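Local coordinates for putative histidinol-phosphate aminotransferase (Erwinia carotovora atroseptica, PDB 3LY1), which binds pyridoxal 5'-phosphate and probably works as an aminotransferase, perhaps acting on histidinol phosphate, at residues T156-A168 with V186-I198. Residues are numbered along the deposited sequence; the frame is centred on the assembly and turned at random. Where two conformers were deposited one is given.
Sequences TITPADVIEPWIA and VNDPRFRSISPMI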
ATOM      1  N   THR A 156     -23.971  13.661  -5.106  1.00 15.99           N
ATOM      2  CA  THR A 156     -24.477  14.846  -4.436  1.00 15.61           C
ATOM      3  C   THR A 156     -23.614  15.229  -3.244  1.00 15.45           C
ATOM      4  O   THR A 156     -22.887  14.412  -2.691  1.00 14.78           O
ATOM      5  CB  THR A 156     -25.904  14.624  -3.964  1.00 15.07           C
ATOM      6  OG1 THR A 156     -25.981  13.417  -3.158  1.00 16.76           O
ATOM      7  CG2 THR A 156     -26.822  14.477  -5.219  1.00 16.10           C
ATOM      8  N   ILE A 157     -23.729  16.489  -2.851  1.00 15.24           N
ATOM      9  CA  ILE A 157     -23.156  16.966  -1.589  1.00 15.13           C
ATOM     10  C   ILE A 157     -24.222  17.116  -0.507  1.00 14.96           C
ATOM     11  O   ILE A 157     -25.421  17.274  -0.795  1.00 15.10           O
ATOM     12  CB  ILE A 157     -22.378  18.292  -1.764  1.00 13.88           C
ATOM     13  CG1 ILE A 157     -23.277  19.427  -2.274  1.00 16.41           C
ATOM     14  CG2 ILE A 157     -21.145  18.067  -2.669  1.00 14.35           C
ATOM     15  CD1 ILE A 157     -23.946  20.298  -1.160  1.00 15.84           C
ATOM     16  N   THR A 158     -23.758  17.034   0.737  1.00 14.62           N
ATOM     17  CA  THR A 158     -24.529  17.367   1.916  1.00 14.64           C
ATOM     18  C   THR A 158     -24.034  18.745   2.342  1.00 14.81           C
ATOM     19  O   THR A 158     -22.844  18.947   2.510  1.00 15.42           O
ATOM     20  CB  THR A 158     -24.266  16.353   3.018  1.00 14.25           C
ATOM     21  OG1 THR A 158     -24.628  15.049   2.544  1.00 16.42           O
ATOM     22  CG2 THR A 158     -25.096  16.684   4.301  1.00 14.33           C
ATOM     23  N   PRO A 159     -24.942  19.727   2.475  1.00 15.87           N
ATOM     24  CA  PRO A 159     -24.485  21.068   2.896  1.00 15.29           C
ATOM     25  C   PRO A 159     -23.648  21.101   4.178  1.00 15.11           C
ATOM     26  O   PRO A 159     -23.960  20.402   5.153  1.00 14.86           O
ATOM     27  CB  PRO A 159     -25.792  21.827   3.095  1.00 15.67           C
ATOM     28  CG  PRO A 159     -26.792  21.117   2.258  1.00 16.75           C
ATOM     29  CD  PRO A 159     -26.405  19.666   2.361  1.00 16.26           C
ATOM     30  N   ALA A 160     -22.615  21.941   4.203  1.00 14.55           N
ATOM     31  CA  ALA A 160     -21.779  22.046   5.405  1.00 15.44           C
ATOM     32  C   ALA A 160     -22.553  22.452   6.666  1.00 16.07           C
ATOM     33  O   ALA A 160     -22.207  21.995   7.779  1.00 16.66           O
ATOM     34  CB  ALA A 160     -20.627  22.988   5.177  1.00 14.60           C
ATOM     35  N   ASP A 161     -23.617  23.248   6.523  1.00 15.98           N
ATOM     36  CA  ASP A 161     -24.337  23.706   7.714  1.00 17.37           C
ATOM     37  C   ASP A 161     -25.205  22.618   8.354  1.00 17.40           C
ATOM     38  O   ASP A 161     -25.759  22.805   9.426  1.00 17.59           O
ATOM     39  CB  ASP A 161     -25.103  25.022   7.468  1.00 18.40           C
ATOM     40  CG  ASP A 161     -26.245  24.899   6.472  1.00 21.69           C
ATOM     41  OD1 ASP A 161     -26.514  23.773   5.974  1.00 28.34           O
ATOM     42  OD2 ASP A 161     -26.908  25.950   6.206  1.00 26.63           O
ATOM     43  N   VAL A 162     -25.323  21.481   7.691  1.00 17.26           N
ATOM     44  CA  VAL A 162     -26.010  20.311   8.222  1.00 18.00           C
ATOM     45  C   VAL A 162     -25.005  19.371   8.926  1.00 17.66           C
ATOM     46  O   VAL A 162     -25.270  18.872  10.010  1.00 18.57           O
ATOM     47  CB  VAL A 162     -26.745  19.622   7.068  1.00 18.53           C
ATOM     48  CG1 VAL A 162     -27.177  18.185   7.426  1.00 20.92           C
ATOM     49  CG2 VAL A 162     -27.910  20.487   6.646  1.00 20.78           C
ATOM     50  N   ILE A 163     -23.832  19.180   8.339  1.00 17.10           N
ATOM     51  CA  ILE A 163     -22.774  18.321   8.942  1.00 16.28           C
ATOM     52  C   ILE A 163     -21.959  18.971  10.085  1.00 15.08           C
ATOM     53  O   ILE A 163     -21.773  18.349  11.156  1.00 14.68           O
ATOM     54  CB  ILE A 163     -21.815  17.799   7.848  1.00 16.56           C
ATOM     55  CG1 ILE A 163     -22.601  16.871   6.909  1.00 17.86           C
ATOM     56  CG2 ILE A 163     -20.612  17.071   8.462  1.00 15.61           C
ATOM     57  CD1 ILE A 163     -21.799  16.200   5.786  1.00 18.75           C
ATOM     58  N   GLU A 164     -21.471  20.183   9.869  1.00 13.45           N
ATOM     59  CA  GLU A 164     -20.581  20.840  10.850  1.00 13.42           C
ATOM     60  C   GLU A 164     -21.155  20.962  12.273  1.00 13.27           C
ATOM     61  O   GLU A 164     -20.430  20.675  13.230  1.00 13.56           O
ATOM     62  CB  GLU A 164     -20.071  22.197  10.365  1.00 12.92           C
ATOM     63  CG  GLU A 164     -19.149  22.121   9.166  1.00 14.33           C
ATOM     64  CD  GLU A 164     -18.783  23.489   8.575  1.00 19.30           C
ATOM     65  OE1 GLU A 164     -19.257  24.534   9.095  1.00 20.52           O
ATOM     66  OE2 GLU A 164     -18.017  23.527   7.577  1.00 20.38           O
ATOM     67  N   PRO A 165     -22.433  21.363  12.430  1.00 13.57           N
ATOM     68  CA  PRO A 165     -22.916  21.491  13.806  1.00 14.13           C
ATOM     69  C   PRO A 165     -23.099  20.170  14.496  1.00 13.80           C
ATOM     70  O   PRO A 165     -22.998  20.116  15.706  1.00 13.87           O
ATOM     71  CB  PRO A 165     -24.302  22.159  13.659  1.00 14.83           C
ATOM     72  CG  PRO A 165     -24.317  22.758  12.332  1.00 14.57           C
ATOM     73  CD  PRO A 165     -23.418  21.884  11.476  1.00 13.66           C
ATOM     74  N   TRP A 166     -23.415  19.121  13.744  1.00 13.81           N
ATOM     75  CA  TRP A 166     -23.453  17.777  14.328  1.00 13.74           C
ATOM     76  C   TRP A 166     -22.079  17.387  14.882  1.00 13.95           C
ATOM     77  O   TRP A 166     -21.968  16.965  16.038  1.00 14.31           O
ATOM     78  CB  TRP A 166     -23.912  16.770  13.287  1.00 13.48           C
ATOM     79  CG  TRP A 166     -24.047  15.348  13.781  1.00 13.91           C
ATOM     80  CD1 TRP A 166     -24.218  14.918  15.070  1.00 15.01           C
ATOM     81  CD2 TRP A 166     -24.064  14.178  12.966  1.00 14.63           C
ATOM     82  NE1 TRP A 166     -24.326  13.546  15.100  1.00 15.72           N
ATOM     83  CE2 TRP A 166     -24.240  13.070  13.819  1.00 14.75           C
ATOM     84  CE3 TRP A 166     -23.963  13.963  11.592  1.00 16.91           C
ATOM     85  CZ2 TRP A 166     -24.326  11.768  13.340  1.00 15.27           C
ATOM     86  CZ3 TRP A 166     -24.031  12.665  11.118  1.00 16.49           C
ATOM     87  CH2 TRP A 166     -24.206  11.588  11.989  1.00 16.41           C
ATOM     88  N   ILE A 167     -21.037  17.587  14.073  1.00 13.97           N
ATOM     89  CA  ILE A 167     -19.675  17.198  14.483  1.00 14.30           C
ATOM     90  C   ILE A 167     -19.192  18.082  15.638  1.00 14.04           C
ATOM     91  O   ILE A 167     -18.599  17.600  16.605  1.00 14.41           O
ATOM     92  CB  ILE A 167     -18.689  17.250  13.301  1.00 13.80           C
ATOM     93  CG1 ILE A 167     -19.133  16.244  12.226  1.00 14.67           C
ATOM     94  CG2 ILE A 167     -17.214  17.009  13.790  1.00 13.10           C
ATOM     95  CD1 ILE A 167     -18.245  16.212  10.973  1.00 11.78           C
ATOM     96  N   ALA A 168     -19.486  19.371  15.545  1.00 14.30           N
ATOM     97  CA  ALA A 168     -19.084  20.327  16.551  1.00 14.13           C
ATOM     98  C   ALA A 168     -19.763  20.031  17.898  1.00 14.42           C
ATOM     99  O   ALA A 168     -19.238  20.384  18.931  1.00 13.53           O
ATOM    100  CB  ALA A 168     -19.372  21.754  16.074  1.00 14.24           C
ATOM    101  N   VAL A 186     -16.331  20.051  -6.963  1.00 17.05           N
ATOM    102  CA  VAL A 186     -17.619  20.570  -6.490  1.00 16.93           C
ATOM    103  C   VAL A 186     -17.849  22.012  -6.974  1.00 17.64           C
ATOM    104  O   VAL A 186     -16.930  22.830  -6.971  1.00 17.82           O
ATOM    105  CB  VAL A 186     -17.756  20.513  -4.934  1.00 16.10           C
ATOM    106  CG1 VAL A 186     -18.988  21.301  -4.507  1.00 16.27           C
ATOM    107  CG2 VAL A 186     -17.842  19.019  -4.393  1.00 15.76           C
ATOM    108  N   ASN A 187     -19.078  22.292  -7.421  1.00 18.60           N
ATOM    109  CA  ASN A 187     -19.496  23.672  -7.760  1.00 19.49           C
ATOM    110  C   ASN A 187     -20.468  24.255  -6.726  1.00 19.69           C
ATOM    111  O   ASN A 187     -20.565  25.444  -6.577  1.00 20.33           O
ATOM    112  CB  ASN A 187     -20.126  23.688  -9.162  1.00 19.36           C
ATOM    113  CG  ASN A 187     -19.070  23.584 -10.263  1.00 20.64           C
ATOM    114  OD1 ASN A 187     -18.238  24.479 -10.412  1.00 21.82           O
ATOM    115  ND2 ASN A 187     -19.063  22.465 -10.993  1.00 21.57           N
ATOM    116  N   ASP A 188     -21.186  23.406  -6.015  1.00 18.42           N
ATOM    117  CA  ASP A 188     -22.223  23.861  -5.078  1.00 18.63           C
ATOM    118  C   ASP A 188     -21.599  24.662  -3.913  1.00 18.75           C
ATOM    119  O   ASP A 188     -20.778  24.126  -3.177  1.00 18.62           O
ATOM    120  CB  ASP A 188     -22.954  22.625  -4.554  1.00 18.63           C
ATOM    121  CG  ASP A 188     -24.264  22.942  -3.859  1.00 18.62           C
ATOM    122  OD1 ASP A 188     -24.345  23.981  -3.187  1.00 18.91           O
ATOM    123  OD2 ASP A 188     -25.203  22.100  -3.966  1.00 17.59           O
ATOM    124  N   PRO A 189     -22.014  25.930  -3.714  1.00 18.13           N
ATOM    125  CA  PRO A 189     -21.441  26.722  -2.616  1.00 17.79           C
ATOM    126  C   PRO A 189     -21.915  26.342  -1.202  1.00 17.06           C
ATOM    127  O   PRO A 189     -21.351  26.875  -0.255  1.00 16.63           O
ATOM    128  CB  PRO A 189     -21.896  28.151  -2.948  1.00 18.42           C
ATOM    129  CG  PRO A 189     -23.186  27.948  -3.645  1.00 18.30           C
ATOM    130  CD  PRO A 189     -22.959  26.741  -4.516  1.00 18.79           C
ATOM    131  N   ARG A 190     -22.900  25.438  -1.059  1.00 15.15           N
ATOM    132  CA  ARG A 190     -23.280  24.915   0.258  1.00 15.53           C
ATOM    133  C   ARG A 190     -22.241  23.887   0.750  1.00 15.33           C
ATOM    134  O   ARG A 190     -22.229  23.512   1.942  1.00 15.08           O
ATOM    135  CB  ARG A 190     -24.657  24.241   0.202  1.00 15.51           C
ATOM    136  CG  ARG A 190     -25.805  25.231  -0.187  1.00 16.97           C
ATOM    137  CD  ARG A 190     -27.104  24.529  -0.485  1.00 18.16           C
ATOM    138  NE  ARG A 190     -26.988  23.653  -1.641  1.00 18.99           N
ATOM    139  CZ  ARG A 190     -27.974  22.928  -2.153  1.00 19.74           C
ATOM    140  NH1 ARG A 190     -29.198  22.982  -1.661  1.00 21.35           N
ATOM    141  NH2 ARG A 190     -27.736  22.137  -3.192  1.00 19.76           N
ATOM    142  N   PHE A 191     -21.402  23.404  -0.169  1.00 14.97           N
ATOM    143  CA  PHE A 191     -20.337  22.468   0.176  1.00 15.48           C
ATOM    144  C   PHE A 191     -19.150  23.211   0.767  1.00 16.00           C
ATOM    145  O   PHE A 191     -18.733  24.240   0.234  1.00 16.26           O
ATOM    146  CB  PHE A 191     -19.827  21.693  -1.056  1.00 14.81           C
ATOM    147  CG  PHE A 191     -18.599  20.840  -0.750  1.00 14.54           C
ATOM    148  CD1 PHE A 191     -18.750  19.571  -0.249  1.00 15.15           C
ATOM    149  CD2 PHE A 191     -17.325  21.330  -0.907  1.00 15.50           C
ATOM    150  CE1 PHE A 191     -17.639  18.791   0.061  1.00 16.49           C
ATOM    151  CE2 PHE A 191     -16.203  20.574  -0.589  1.00 14.76           C
ATOM    152  CZ  PHE A 191     -16.368  19.287  -0.104  1.00 16.54           C
ATOM    153  N   ARG A 192     -18.612  22.643   1.846  1.00 16.40           N
ATOM    154  CA  ARG A 192     -17.400  23.126   2.507  0.50 16.53           C
ATOM    155  C   ARG A 192     -16.532  21.933   2.913  1.00 16.13           C
ATOM    156  O   ARG A 192     -17.050  20.963   3.468  1.00 17.38           O
ATOM    157  CB  ARG A 192     -17.769  23.954   3.762  0.50 16.36           C
ATOM    158  CG  ARG A 192     -17.591  25.446   3.608  0.50 16.56           C
ATOM    159  CD  ARG A 192     -18.604  26.315   4.345  0.50 17.20           C
ATOM    160  NE  ARG A 192     -19.203  25.829   5.592  0.50 16.70           N
ATOM    161  CZ  ARG A 192     -20.451  26.136   5.943  0.50 16.76           C
ATOM    162  NH1 ARG A 192     -21.190  26.867   5.123  0.50 17.21           N
ATOM    163  NH2 ARG A 192     -20.985  25.701   7.078  0.50 16.56           N
ATOM    164  N   SER A 193     -15.225  21.992   2.643  1.00 16.06           N
ATOM    165  CA  SER A 193     -14.305  20.979   3.211  1.00 15.93           C
ATOM    166  C   SER A 193     -14.337  21.056   4.747  1.00 15.29           C
ATOM    167  O   SER A 193     -14.468  22.148   5.351  1.00 15.06           O
ATOM    168  CB  SER A 193     -12.865  21.105   2.708  1.00 15.69           C
ATOM    169  OG  SER A 193     -12.013  20.167   3.375  1.00 18.03           O
ATOM    170  N   ILE A 194     -14.266  19.889   5.378  1.00 14.33           N
ATOM    171  CA  ILE A 194     -14.255  19.798   6.825  1.00 14.56           C
ATOM    172  C   ILE A 194     -12.887  20.147   7.387  1.00 14.49           C
ATOM    173  O   ILE A 194     -12.724  20.300   8.588  1.00 15.39           O
ATOM    174  CB  ILE A 194     -14.719  18.403   7.296  1.00 14.02           C
ATOM    175  CG1 ILE A 194     -15.261  18.468   8.736  1.00 16.48           C
ATOM    176  CG2 ILE A 194     -13.629  17.307   7.125  1.00 12.84           C
ATOM    177  CD1 ILE A 194     -16.635  19.050   8.821  1.00 18.28           C
ATOM    178  N   SER A 195     -11.901  20.256   6.520  1.00 14.28           N
ATOM    179  CA  SER A 195     -10.524  20.511   6.927  1.00 15.98           C
ATOM    180  C   SER A 195     -10.288  21.617   7.979  1.00 16.23           C
ATOM    181  O   SER A 195      -9.511  21.398   8.928  1.00 15.68           O
ATOM    182  CB  SER A 195      -9.646  20.772   5.692  1.00 15.32           C
ATOM    183  OG  SER A 195      -8.284  20.707   6.057  1.00 19.17           O
ATOM    184  N   PRO A 196     -10.941  22.796   7.830  1.00 16.74           N
ATOM    185  CA  PRO A 196     -10.668  23.807   8.845  1.00 16.62           C
ATOM    186  C   PRO A 196     -11.087  23.392  10.278  1.00 16.28           C
ATOM    187  O   PRO A 196     -10.482  23.880  11.230  1.00 15.39           O
ATOM    188  CB  PRO A 196     -11.438  25.026   8.346  1.00 17.64           C
ATOM    189  CG  PRO A 196     -11.480  24.851   6.873  1.00 18.52           C
ATOM    190  CD  PRO A 196     -11.701  23.362   6.710  1.00 16.71           C
HETATM  191  N   MSE A 197     -12.071  22.500  10.442  1.00 15.17           N
HETATM  192  CA  MSE A 197     -12.447  22.043  11.785  0.50 15.67           C
HETATM  193  C   MSE A 197     -11.286  21.268  12.452  1.00 15.16           C
HETATM  194  O   MSE A 197     -11.119  21.294  13.666  1.00 14.71           O
HETATM  195  CB  MSE A 197     -13.733  21.203  11.743  0.50 15.77           C
HETATM  196  CG  MSE A 197     -14.935  21.905  11.071  0.50 17.56           C
HETATM  197 SE   MSE A 197     -15.424  23.581  11.909  0.38 19.86          SE
HETATM  198  CE  MSE A 197     -14.921  24.878  10.540  0.50 17.17           C
ATOM    199  N   ILE A 198     -10.464  20.606  11.659  1.00 15.22           N
ATOM    200  CA  ILE A 198      -9.293  19.879  12.195  1.00 15.07           C
ATOM    201  C   ILE A 198      -8.157  20.868  12.539  1.00 15.85           C
ATOM    202  O   ILE A 198      -7.515  20.798  13.604  1.00 16.86           O
ATOM    203  CB  ILE A 198      -8.807  18.803  11.200  1.00 15.29           C
ATOM    204  CG1 ILE A 198      -9.915  17.759  10.964  1.00 15.06           C
ATOM    205  CG2 ILE A 198      -7.465  18.152  11.692  1.00 14.17           C
ATOM    206  CD1 ILE A 198      -9.723  16.892   9.681  1.00 16.31           C
TER
HETATM  207  O   HOH W   1     -20.288  20.118   2.984  1.00 13.49           O
HETATM  208  O   HOH W   2     -24.001  24.868   4.033  1.00 21.62           O
HETATM  209  O   HOH W   3     -24.371  27.511   4.680  1.00 27.70           O
HETATM  210  O   HOH W   4     -17.698  20.933   6.302  1.00 19.97           O
HETATM  211  O   HOH W   5     -15.358  23.449   7.531  1.00 21.36           O
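In the large PLP-binding domain of this fold type I aminotransferase, the first turn of helix 160-168 docks against the loop that leads from strand 174-179 to helix 195-199. Ala160 N donates an almost straight bond of 2.8 Å to Arg190 O, while Pro159, at the N-cap position, rests its CB on Arg190 CB. A water accepts from Asp161 N and donates to the same Arg190 carbonyl. Further along, Arg192, modelled in two conformers, in one of them grips Glu164 side-on: NH2 reaches OE1 at 2.9 Å and NE reaches OE2 at 3.3 Å. Both oxygens lie close to the guanidinium plane but are approached from above the carboxylate, the two planes standing 55° apart. Ala160 CB lies over one face of that guanidinium, though so close that the exact spacing is doubtful. Two more waters tie Glu164 OE2 to the carbonyls of Arg192 and Ser193. Ahead of the helix, a chi1 of 61° turns the CG1-CD1 arm of Ile157 to the Asp188 carboxylate, while its CG2 meets Phe191 CD1 at 3.7 Å and Val186 CG2. That carboxylate is held by the Arg190 guanidinium, and its OD1 also takes Arg190 N in an Asx turn. Ile194 CD1 meets Ile167 CD1 tip to tip at 3.9 Å and touches Glu164 CG. Toward the central sheet, Ile167 and Ile194 both rest on Ile205 of strand 205-210 and Ile163 packs on Leu147 of strand 143-148; Val162, on another side of the helix, touches Ile129 of helix 129-137.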